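Local coordinates for protein ArtJ (Geobacillus stearothermophilus, PDB 2PVU) that probably delivers arginine, lysine and histidine to an ABC transporter as the solute-binding protein, and here holds a lysine in its pocket, at residues 41-46 with 81-86; 120-125 with 243-248; 141-146 with 163-168. All blocks are in the same frame, centred on the assembly; numbering follows the deposited sequence.

Contact 1: 41-46 with 81-86; sequences KKKVVV and DYELKN
Val44 O is met by two groups of the neighbouring strand. Glu83 N gives it a hydrogen bond of 2.9 Å, nearly in line with the carbonyl, and Tyr82 CA adds a CA-H...O contact at 3.2 Å. Val46 O is met in the same way by Lys85 N and Leu84 CA. In the other direction Val44 N bonds to Asp81 O, and Val46 N reaches Glu83 O at 2.8 Å. The strands run parallel, with their directions 20° apart.

One face of this pair is apolar. The two methyls of Val46 diverge: CG1 lies anti to the backbone N and meets Leu84 CD1, while Val46 CG2 comes obliquely to Tyr82 CD1 at 4.0 Å. Leu71 and Met75 of helix 66-78 cover this side, and Tyr82 OH bonds to Asp72.

The face carrying Val45 and Glu83 is edged with charge. Glu83 OE1 holds Lys85 NZ in a salt bridge of 2.8 Å. Its other oxygen, Glu83 OE2, has a long pairing with Lys41 NZ at 3.8 Å. Just ahead of the two strands, Lys43 NZ forms a salt bridge with Asp81 OD2 at 3.5 Å.

This is a regular parallel pair in the sheet 82-86, 44-48, 103-104, with 82-86 outermost within the chain. The lysines beside Asp81 and Glu83 would tend to keep both carboxylates ionised.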
# COMPACT_ATOMS: atom_id res chain seq x y z
N LYS A 41 -0.79 22.92 -19.31
CA LYS A 41 -1.60 22.32 -18.24
C LYS A 41 -1.28 23.20 -17.01
O LYS A 41 -1.94 24.26 -16.86
CB LYS A 41 -1.37 20.82 -18.14
CG LYS A 41 -1.95 20.09 -19.34
CD LYS A 41 -1.41 18.68 -19.53
CE LYS A 41 0.04 18.66 -19.96
NZ LYS A 41 0.25 17.48 -20.85
N LYS A 42 -0.27 22.89 -16.18
CA LYS A 42 0.41 21.61 -16.14
C LYS A 42 -0.37 20.79 -15.13
O LYS A 42 -1.06 21.34 -14.28
CB LYS A 42 1.90 21.73 -15.77
CG LYS A 42 2.22 22.16 -14.34
CD LYS A 42 3.72 21.97 -14.01
CE LYS A 42 3.97 22.27 -12.54
NZ LYS A 42 5.38 22.53 -12.15
N LYS A 43 -0.28 19.48 -15.27
CA LYS A 43 -1.01 18.58 -14.43
C LYS A 43 -0.14 18.24 -13.24
O LYS A 43 1.09 18.18 -13.34
CB LYS A 43 -1.34 17.31 -15.21
CG LYS A 43 -2.35 17.51 -16.39
CD LYS A 43 -2.49 16.19 -17.17
CE LYS A 43 -3.61 16.15 -18.25
NZ LYS A 43 -4.31 17.43 -18.37
N VAL A 44 -0.79 17.93 -12.13
CA VAL A 44 -0.09 17.31 -11.03
C VAL A 44 0.37 15.91 -11.46
O VAL A 44 -0.40 15.13 -12.03
CB VAL A 44 -1.02 17.16 -9.78
CG1 VAL A 44 -0.25 16.47 -8.65
CG2 VAL A 44 -1.52 18.54 -9.37
N VAL A 45 1.63 15.60 -11.19
CA VAL A 45 2.18 14.31 -11.56
C VAL A 45 2.09 13.42 -10.34
O VAL A 45 2.80 13.65 -9.32
CB VAL A 45 3.65 14.42 -12.03
CG1 VAL A 45 4.22 13.04 -12.39
CG2 VAL A 45 3.73 15.38 -13.23
N VAL A 46 1.29 12.36 -10.45
CA VAL A 46 1.08 11.47 -9.31
C VAL A 46 1.71 10.11 -9.62
O VAL A 46 1.41 9.52 -10.64
CB VAL A 46 -0.45 11.25 -8.99
CG1 VAL A 46 -0.59 10.45 -7.66
CG2 VAL A 46 -1.21 12.57 -8.90
N ASP A 81 -6.13 19.14 -11.90
CA ASP A 81 -5.83 18.25 -13.01
C ASP A 81 -4.59 17.45 -12.70
O ASP A 81 -3.63 17.98 -12.15
CB ASP A 81 -5.54 19.04 -14.26
CG ASP A 81 -6.34 18.56 -15.41
OD1 ASP A 81 -6.87 19.45 -16.12
OD2 ASP A 81 -6.47 17.33 -15.60
N TYR A 82 -4.59 16.18 -13.10
CA TYR A 82 -3.52 15.26 -12.73
C TYR A 82 -3.34 14.12 -13.74
O TYR A 82 -4.20 13.88 -14.64
CB TYR A 82 -3.77 14.69 -11.30
CG TYR A 82 -4.78 13.59 -11.29
CD1 TYR A 82 -4.39 12.25 -11.27
CD2 TYR A 82 -6.16 13.88 -11.35
CE1 TYR A 82 -5.35 11.23 -11.30
CE2 TYR A 82 -7.12 12.87 -11.37
CZ TYR A 82 -6.70 11.55 -11.36
OH TYR A 82 -7.63 10.54 -11.41
N GLU A 83 -2.19 13.46 -13.61
CA GLU A 83 -1.84 12.28 -14.39
C GLU A 83 -1.34 11.28 -13.38
O GLU A 83 -0.61 11.64 -12.44
CB GLU A 83 -0.67 12.59 -15.33
CG GLU A 83 -1.01 13.57 -16.45
CD GLU A 83 0.19 13.87 -17.34
OE1 GLU A 83 1.16 13.08 -17.26
OE2 GLU A 83 0.17 14.88 -18.10
N LEU A 84 -1.75 10.02 -13.55
CA LEU A 84 -1.27 8.95 -12.67
C LEU A 84 -0.30 8.04 -13.45
O LEU A 84 -0.65 7.56 -14.53
CB LEU A 84 -2.45 8.13 -12.10
CG LEU A 84 -2.03 6.94 -11.26
CD1 LEU A 84 -1.24 7.40 -9.96
CD2 LEU A 84 -3.27 6.14 -10.91
N LYS A 85 0.91 7.88 -12.92
CA LYS A 85 1.97 7.13 -13.61
C LYS A 85 2.48 5.95 -12.78
O LYS A 85 2.79 6.10 -11.58
CB LYS A 85 3.13 8.07 -13.94
CG LYS A 85 2.82 8.97 -15.20
CD LYS A 85 3.82 10.09 -15.38
CE LYS A 85 3.99 10.46 -16.86
NZ LYS A 85 2.69 10.78 -17.58
N ASN A 86 2.61 4.78 -13.42
CA ASN A 86 3.17 3.64 -12.72
C ASN A 86 4.68 3.73 -12.80
O ASN A 86 5.30 3.35 -13.83
CB ASN A 86 2.64 2.33 -13.31
CG ASN A 86 3.28 1.08 -12.70
OD1 ASN A 86 3.71 1.08 -11.55
ND2 ASN A 86 3.35 0.01 -13.49

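Contact 2: 120-125 with 243-248; sequences FSDPYF and ALKNVI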
# COMPACT_ATOMS: atom_id res chain seq x y z
N PHE A 120 2.62 13.79 4.51
CA PHE A 120 1.47 12.91 4.22
C PHE A 120 0.16 13.63 4.36
O PHE A 120 0.04 14.58 5.19
CB PHE A 120 1.44 11.72 5.20
CG PHE A 120 2.55 10.69 4.96
CD1 PHE A 120 2.36 9.68 4.04
CD2 PHE A 120 3.76 10.77 5.61
CE1 PHE A 120 3.35 8.69 3.79
CE2 PHE A 120 4.77 9.79 5.37
CZ PHE A 120 4.57 8.78 4.46
N SER A 121 -0.83 13.18 3.59
CA SER A 121 -2.22 13.57 3.82
C SER A 121 -2.71 12.98 5.16
O SER A 121 -2.02 12.13 5.78
CB SER A 121 -3.11 13.03 2.66
OG SER A 121 -3.31 11.61 2.77
N ASP A 122 -3.89 13.44 5.62
CA ASP A 122 -4.63 12.72 6.66
C ASP A 122 -4.84 11.26 6.24
O ASP A 122 -4.88 10.96 5.04
CB ASP A 122 -5.99 13.39 6.91
CG ASP A 122 -5.85 14.81 7.40
OD1 ASP A 122 -4.99 15.06 8.27
OD2 ASP A 122 -6.62 15.67 6.94
N PRO A 123 -4.99 10.36 7.21
CA PRO A 123 -5.10 8.94 6.78
C PRO A 123 -6.35 8.65 6.00
O PRO A 123 -7.39 9.27 6.22
CB PRO A 123 -5.13 8.16 8.09
CG PRO A 123 -5.16 9.12 9.20
CD PRO A 123 -4.99 10.53 8.67
N TYR A 124 -6.27 7.71 5.07
CA TYR A 124 -7.46 7.33 4.32
C TYR A 124 -7.77 5.84 4.39
O TYR A 124 -8.70 5.37 3.74
CB TYR A 124 -7.34 7.79 2.84
CG TYR A 124 -6.32 7.00 1.99
CD1 TYR A 124 -6.62 5.74 1.47
CD2 TYR A 124 -5.06 7.53 1.74
CE1 TYR A 124 -5.67 4.99 0.69
CE2 TYR A 124 -4.09 6.80 0.99
CZ TYR A 124 -4.39 5.57 0.46
OH TYR A 124 -3.44 4.89 -0.28
N PHE A 125 -6.99 5.06 5.13
CA PHE A 125 -7.23 3.59 5.21
C PHE A 125 -6.50 3.08 6.43
O PHE A 125 -5.48 3.66 6.80
CB PHE A 125 -6.63 2.92 3.95
CG PHE A 125 -7.34 1.65 3.55
CD1 PHE A 125 -8.49 1.72 2.76
CD2 PHE A 125 -6.86 0.41 3.96
CE1 PHE A 125 -9.16 0.52 2.38
CE2 PHE A 125 -7.52 -0.79 3.58
CZ PHE A 125 -8.69 -0.71 2.79
N ALA A 243 -10.07 17.99 0.30
CA ALA A 243 -10.81 17.19 -0.70
C ALA A 243 -11.15 15.81 -0.14
O ALA A 243 -12.25 15.27 -0.38
CB ALA A 243 -9.99 17.03 -1.94
N LEU A 244 -10.18 15.20 0.54
CA LEU A 244 -10.44 13.89 1.16
C LEU A 244 -11.62 13.98 2.17
O LEU A 244 -12.48 13.09 2.20
CB LEU A 244 -9.17 13.39 1.88
CG LEU A 244 -9.25 12.06 2.67
CD1 LEU A 244 -9.68 10.87 1.81
CD2 LEU A 244 -7.90 11.74 3.33
N LYS A 245 -11.63 15.04 2.97
CA LYS A 245 -12.74 15.33 3.91
C LYS A 245 -14.04 15.39 3.18
O LYS A 245 -15.03 14.81 3.61
CB LYS A 245 -12.49 16.65 4.69
CG LYS A 245 -11.50 16.45 5.79
CD LYS A 245 -11.22 17.71 6.56
CE LYS A 245 -10.02 17.49 7.51
NZ LYS A 245 -9.57 18.78 8.14
N ASN A 246 -14.03 16.13 2.08
CA ASN A 246 -15.22 16.31 1.24
C ASN A 246 -15.69 14.97 0.63
O ASN A 246 -16.88 14.64 0.71
CB ASN A 246 -14.97 17.39 0.19
CG ASN A 246 -14.88 18.83 0.81
OD1 ASN A 246 -14.34 19.77 0.19
ND2 ASN A 246 -15.43 19.00 2.03
N VAL A 247 -14.75 14.19 0.10
CA VAL A 247 -15.03 12.82 -0.40
C VAL A 247 -15.59 11.86 0.66
O VAL A 247 -16.53 11.10 0.38
CB VAL A 247 -13.78 12.23 -1.12
CG1 VAL A 247 -13.96 10.71 -1.44
CG2 VAL A 247 -13.53 13.01 -2.42
N ILE A 248 -15.04 11.90 1.87
CA ILE A 248 -15.59 11.11 2.97
C ILE A 248 -16.98 11.62 3.37
O ILE A 248 -17.94 10.85 3.48
CB ILE A 248 -14.66 11.08 4.18
CG1 ILE A 248 -13.36 10.29 3.84
CG2 ILE A 248 -15.42 10.51 5.42
CD1 ILE A 248 -12.23 10.45 4.84
O HOH W 1 -6.92 18.17 8.19
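Asp122 to Tyr124 pass alongside helix 237-249 without regular structure, bringing Tyr124 CA within 7.9 Å of Leu244 CA. Leu244 makes most of the contact from the helix side. Its CG stands anti to the backbone N (chi1 177°), which sends both methyls across to the loop. Leu244 CD2 rests against two carbonyls, 3.6 Å from Asp122 O and 3.8 Å from Pro123 O. Leu244 CD1 touches Tyr124 CB at 4.0 Å. The tyrosine ring itself leads away, and its OH bonds to Asp67.

At the outer side, Asp122 and Lys245 do not form a direct salt bridge. A water joins them: it donates to Asp122 OD2 at 2.8 Å and accepts from Lys245 NZ at 2.7 Å. The backbone N of Asp122 is also tied to this helix, through Asp241. Within the loop, Ser121 OG donates to Asp122 O at 2.8 Å and receives Met228 N.

The loop links strand 118-120 to strand 125-134, and Tyr124 and Phe125 pair through their backbones with Tyr226, a residue of the lysine pocket. The loop is consistent with the end of the first lobe of a family 3 solute-binding protein, just before strand 125-134, which probably runs on into the second lobe.

Contact 3: 141-146 with 163-168; sequences NALDLK and EKLFGK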
# COMPACT_ATOMS: atom_id res chain seq x y z
N ASN A 141 2.05 -17.99 14.03
CA ASN A 141 2.24 -16.59 14.45
C ASN A 141 3.60 -16.15 13.93
O ASN A 141 4.33 -16.98 13.34
CB ASN A 141 2.17 -16.48 15.97
CG ASN A 141 3.20 -17.33 16.65
OD1 ASN A 141 4.39 -17.15 16.42
ND2 ASN A 141 2.76 -18.28 17.47
N ALA A 142 3.93 -14.87 14.13
CA ALA A 142 5.16 -14.31 13.53
C ALA A 142 6.40 -14.95 14.09
O ALA A 142 7.38 -15.11 13.39
CB ALA A 142 5.23 -12.80 13.72
N LEU A 143 6.35 -15.30 15.37
CA LEU A 143 7.51 -15.91 16.01
C LEU A 143 7.86 -17.26 15.43
O LEU A 143 9.00 -17.70 15.53
CB LEU A 143 7.30 -15.98 17.52
CG LEU A 143 6.91 -14.64 18.18
CD1 LEU A 143 6.87 -14.85 19.67
CD2 LEU A 143 7.83 -13.47 17.80
N ASP A 144 6.90 -17.93 14.77
CA ASP A 144 7.20 -19.22 14.12
C ASP A 144 8.03 -19.07 12.84
O ASP A 144 8.42 -20.07 12.26
CB ASP A 144 5.93 -20.00 13.78
CG ASP A 144 5.20 -20.49 15.00
OD1 ASP A 144 5.84 -20.65 16.07
OD2 ASP A 144 3.99 -20.76 14.86
N LEU A 145 8.27 -17.82 12.40
CA LEU A 145 9.08 -17.55 11.22
C LEU A 145 10.57 -17.49 11.57
O LEU A 145 11.41 -17.27 10.68
CB LEU A 145 8.67 -16.23 10.55
CG LEU A 145 7.25 -16.11 9.98
CD1 LEU A 145 7.03 -14.68 9.52
CD2 LEU A 145 6.99 -17.08 8.84
N LYS A 146 10.89 -17.66 12.84
CA LYS A 146 12.28 -17.72 13.26
C LYS A 146 13.04 -18.81 12.48
O LYS A 146 12.62 -19.99 12.43
CB LYS A 146 12.34 -17.99 14.75
CG LYS A 146 13.71 -18.23 15.30
CD LYS A 146 14.36 -16.96 15.80
CE LYS A 146 15.63 -17.30 16.59
NZ LYS A 146 16.68 -16.25 16.33
N GLU A 163 12.56 -7.33 9.99
CA GLU A 163 13.86 -6.96 10.56
C GLU A 163 13.78 -6.70 12.04
O GLU A 163 14.68 -7.07 12.78
CB GLU A 163 14.44 -5.75 9.83
CG GLU A 163 14.82 -6.10 8.41
CD GLU A 163 15.31 -4.93 7.60
OE1 GLU A 163 15.03 -3.79 7.99
OE2 GLU A 163 15.98 -5.15 6.56
N LYS A 164 12.68 -6.09 12.48
CA LYS A 164 12.44 -5.84 13.90
C LYS A 164 12.31 -7.14 14.70
O LYS A 164 12.78 -7.20 15.83
CB LYS A 164 11.18 -5.00 14.10
CG LYS A 164 11.44 -3.51 14.20
CD LYS A 164 10.14 -2.73 14.10
CE LYS A 164 10.37 -1.22 14.30
NZ LYS A 164 11.80 -0.86 14.04
N LEU A 165 11.64 -8.13 14.12
CA LEU A 165 11.39 -9.42 14.78
C LEU A 165 12.61 -10.33 14.82
O LEU A 165 12.79 -11.06 15.79
CB LEU A 165 10.24 -10.17 14.11
CG LEU A 165 8.81 -9.64 14.22
CD1 LEU A 165 7.90 -10.42 13.30
CD2 LEU A 165 8.28 -9.64 15.66
N PHE A 166 13.43 -10.29 13.77
CA PHE A 166 14.52 -11.28 13.57
C PHE A 166 15.91 -10.69 13.36
O PHE A 166 16.90 -11.42 13.40
CB PHE A 166 14.17 -12.20 12.40
CG PHE A 166 12.78 -12.77 12.49
CD1 PHE A 166 12.44 -13.66 13.51
CD2 PHE A 166 11.80 -12.39 11.58
CE1 PHE A 166 11.16 -14.17 13.60
CE2 PHE A 166 10.52 -12.89 11.66
CZ PHE A 166 10.20 -13.77 12.66
N GLY A 167 15.98 -9.38 13.17
CA GLY A 167 17.22 -8.71 12.82
C GLY A 167 17.45 -8.76 11.32
O GLY A 167 16.86 -9.58 10.61
N LYS A 168 18.30 -7.87 10.83
CA LYS A 168 18.65 -7.84 9.42
C LYS A 168 19.49 -9.06 9.08
O LYS A 168 20.31 -9.49 9.88
CB LYS A 168 19.45 -6.59 9.11
CG LYS A 168 18.62 -5.34 9.07
CD LYS A 168 19.49 -4.10 9.03
CE LYS A 168 18.62 -2.85 9.02
NZ LYS A 168 19.41 -1.58 8.96
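Phe166 presents its ring to the 141-146 segment between two different neighbours. Leu165 CB, from its own helix, lies over the centre of one face, 3.6 Å above the plane. The opposite face has Leu145 O, 4.2 Å above the plane and displaced toward the rim. At the edge, in the ring plane, stands Ala142 O, only 3.2 Å from Phe166 CZ. A carbonyl oxygen there meets the slightly positive rim of the ring. The same oxygen accepts Leu145 N within the 3-10 turn 142-145.

Leu145 CB also touches the tip of the ring, 3.6 Å from Phe166 CZ. Lys146 N approaches Phe166 CE1 obliquely. The ring reaches the turn because its CG lies beside the backbone N, anti to the carbonyl carbon (chi1 -49°). An alanine at this position is likely to open a gap between the helix end and the turn, leaving Ala142 O and Leu145 CB without the ring they pack on.

Beside the ring, Leu165 CD1 presses on Ala142 CB at 3.6 Å. Leu165 CD2 comes no nearer than 4.4 Å to Leu143 CD2, a looser touch at the exposed side. Ala142 N is held by Asp217, and the Leu145 side chain also packs on Ile150 and Ile194 of the mixed sheet.

Phe166 also ends its helix. Gly167 follows with positive phi, and Gly167 N still bonds to Glu163 O at 2.7 Å. Helix 157-166 links the parallel strands 150-153 and 172-175, so the contact packs the helix of a beta-alpha-beta crossover against the 3-10 turn that precedes its first strand.

The contacts follow one another from contact 1 to contact 2, and contact 3 is nested in the long loop that contact 2 closes. Contact 1 joins two strands of the parallel sheet 82-86, 44-48 and 103-104. Its centre is about 19 Å from that of contact 2, and helix 66-78 packs against both. Contact 3 packs a turn and a helix end beside the mixed sheet; its centre is about 39 Å from the centre of contact 1 and about 33 Å from that of contact 2. Contact 2 lies on the side of contact 1, just before strand 125-134 leads toward the mixed sheet. This fits two lobes holding lysine between them, contacts 1 and 2 probably on one and contact 3 on the other.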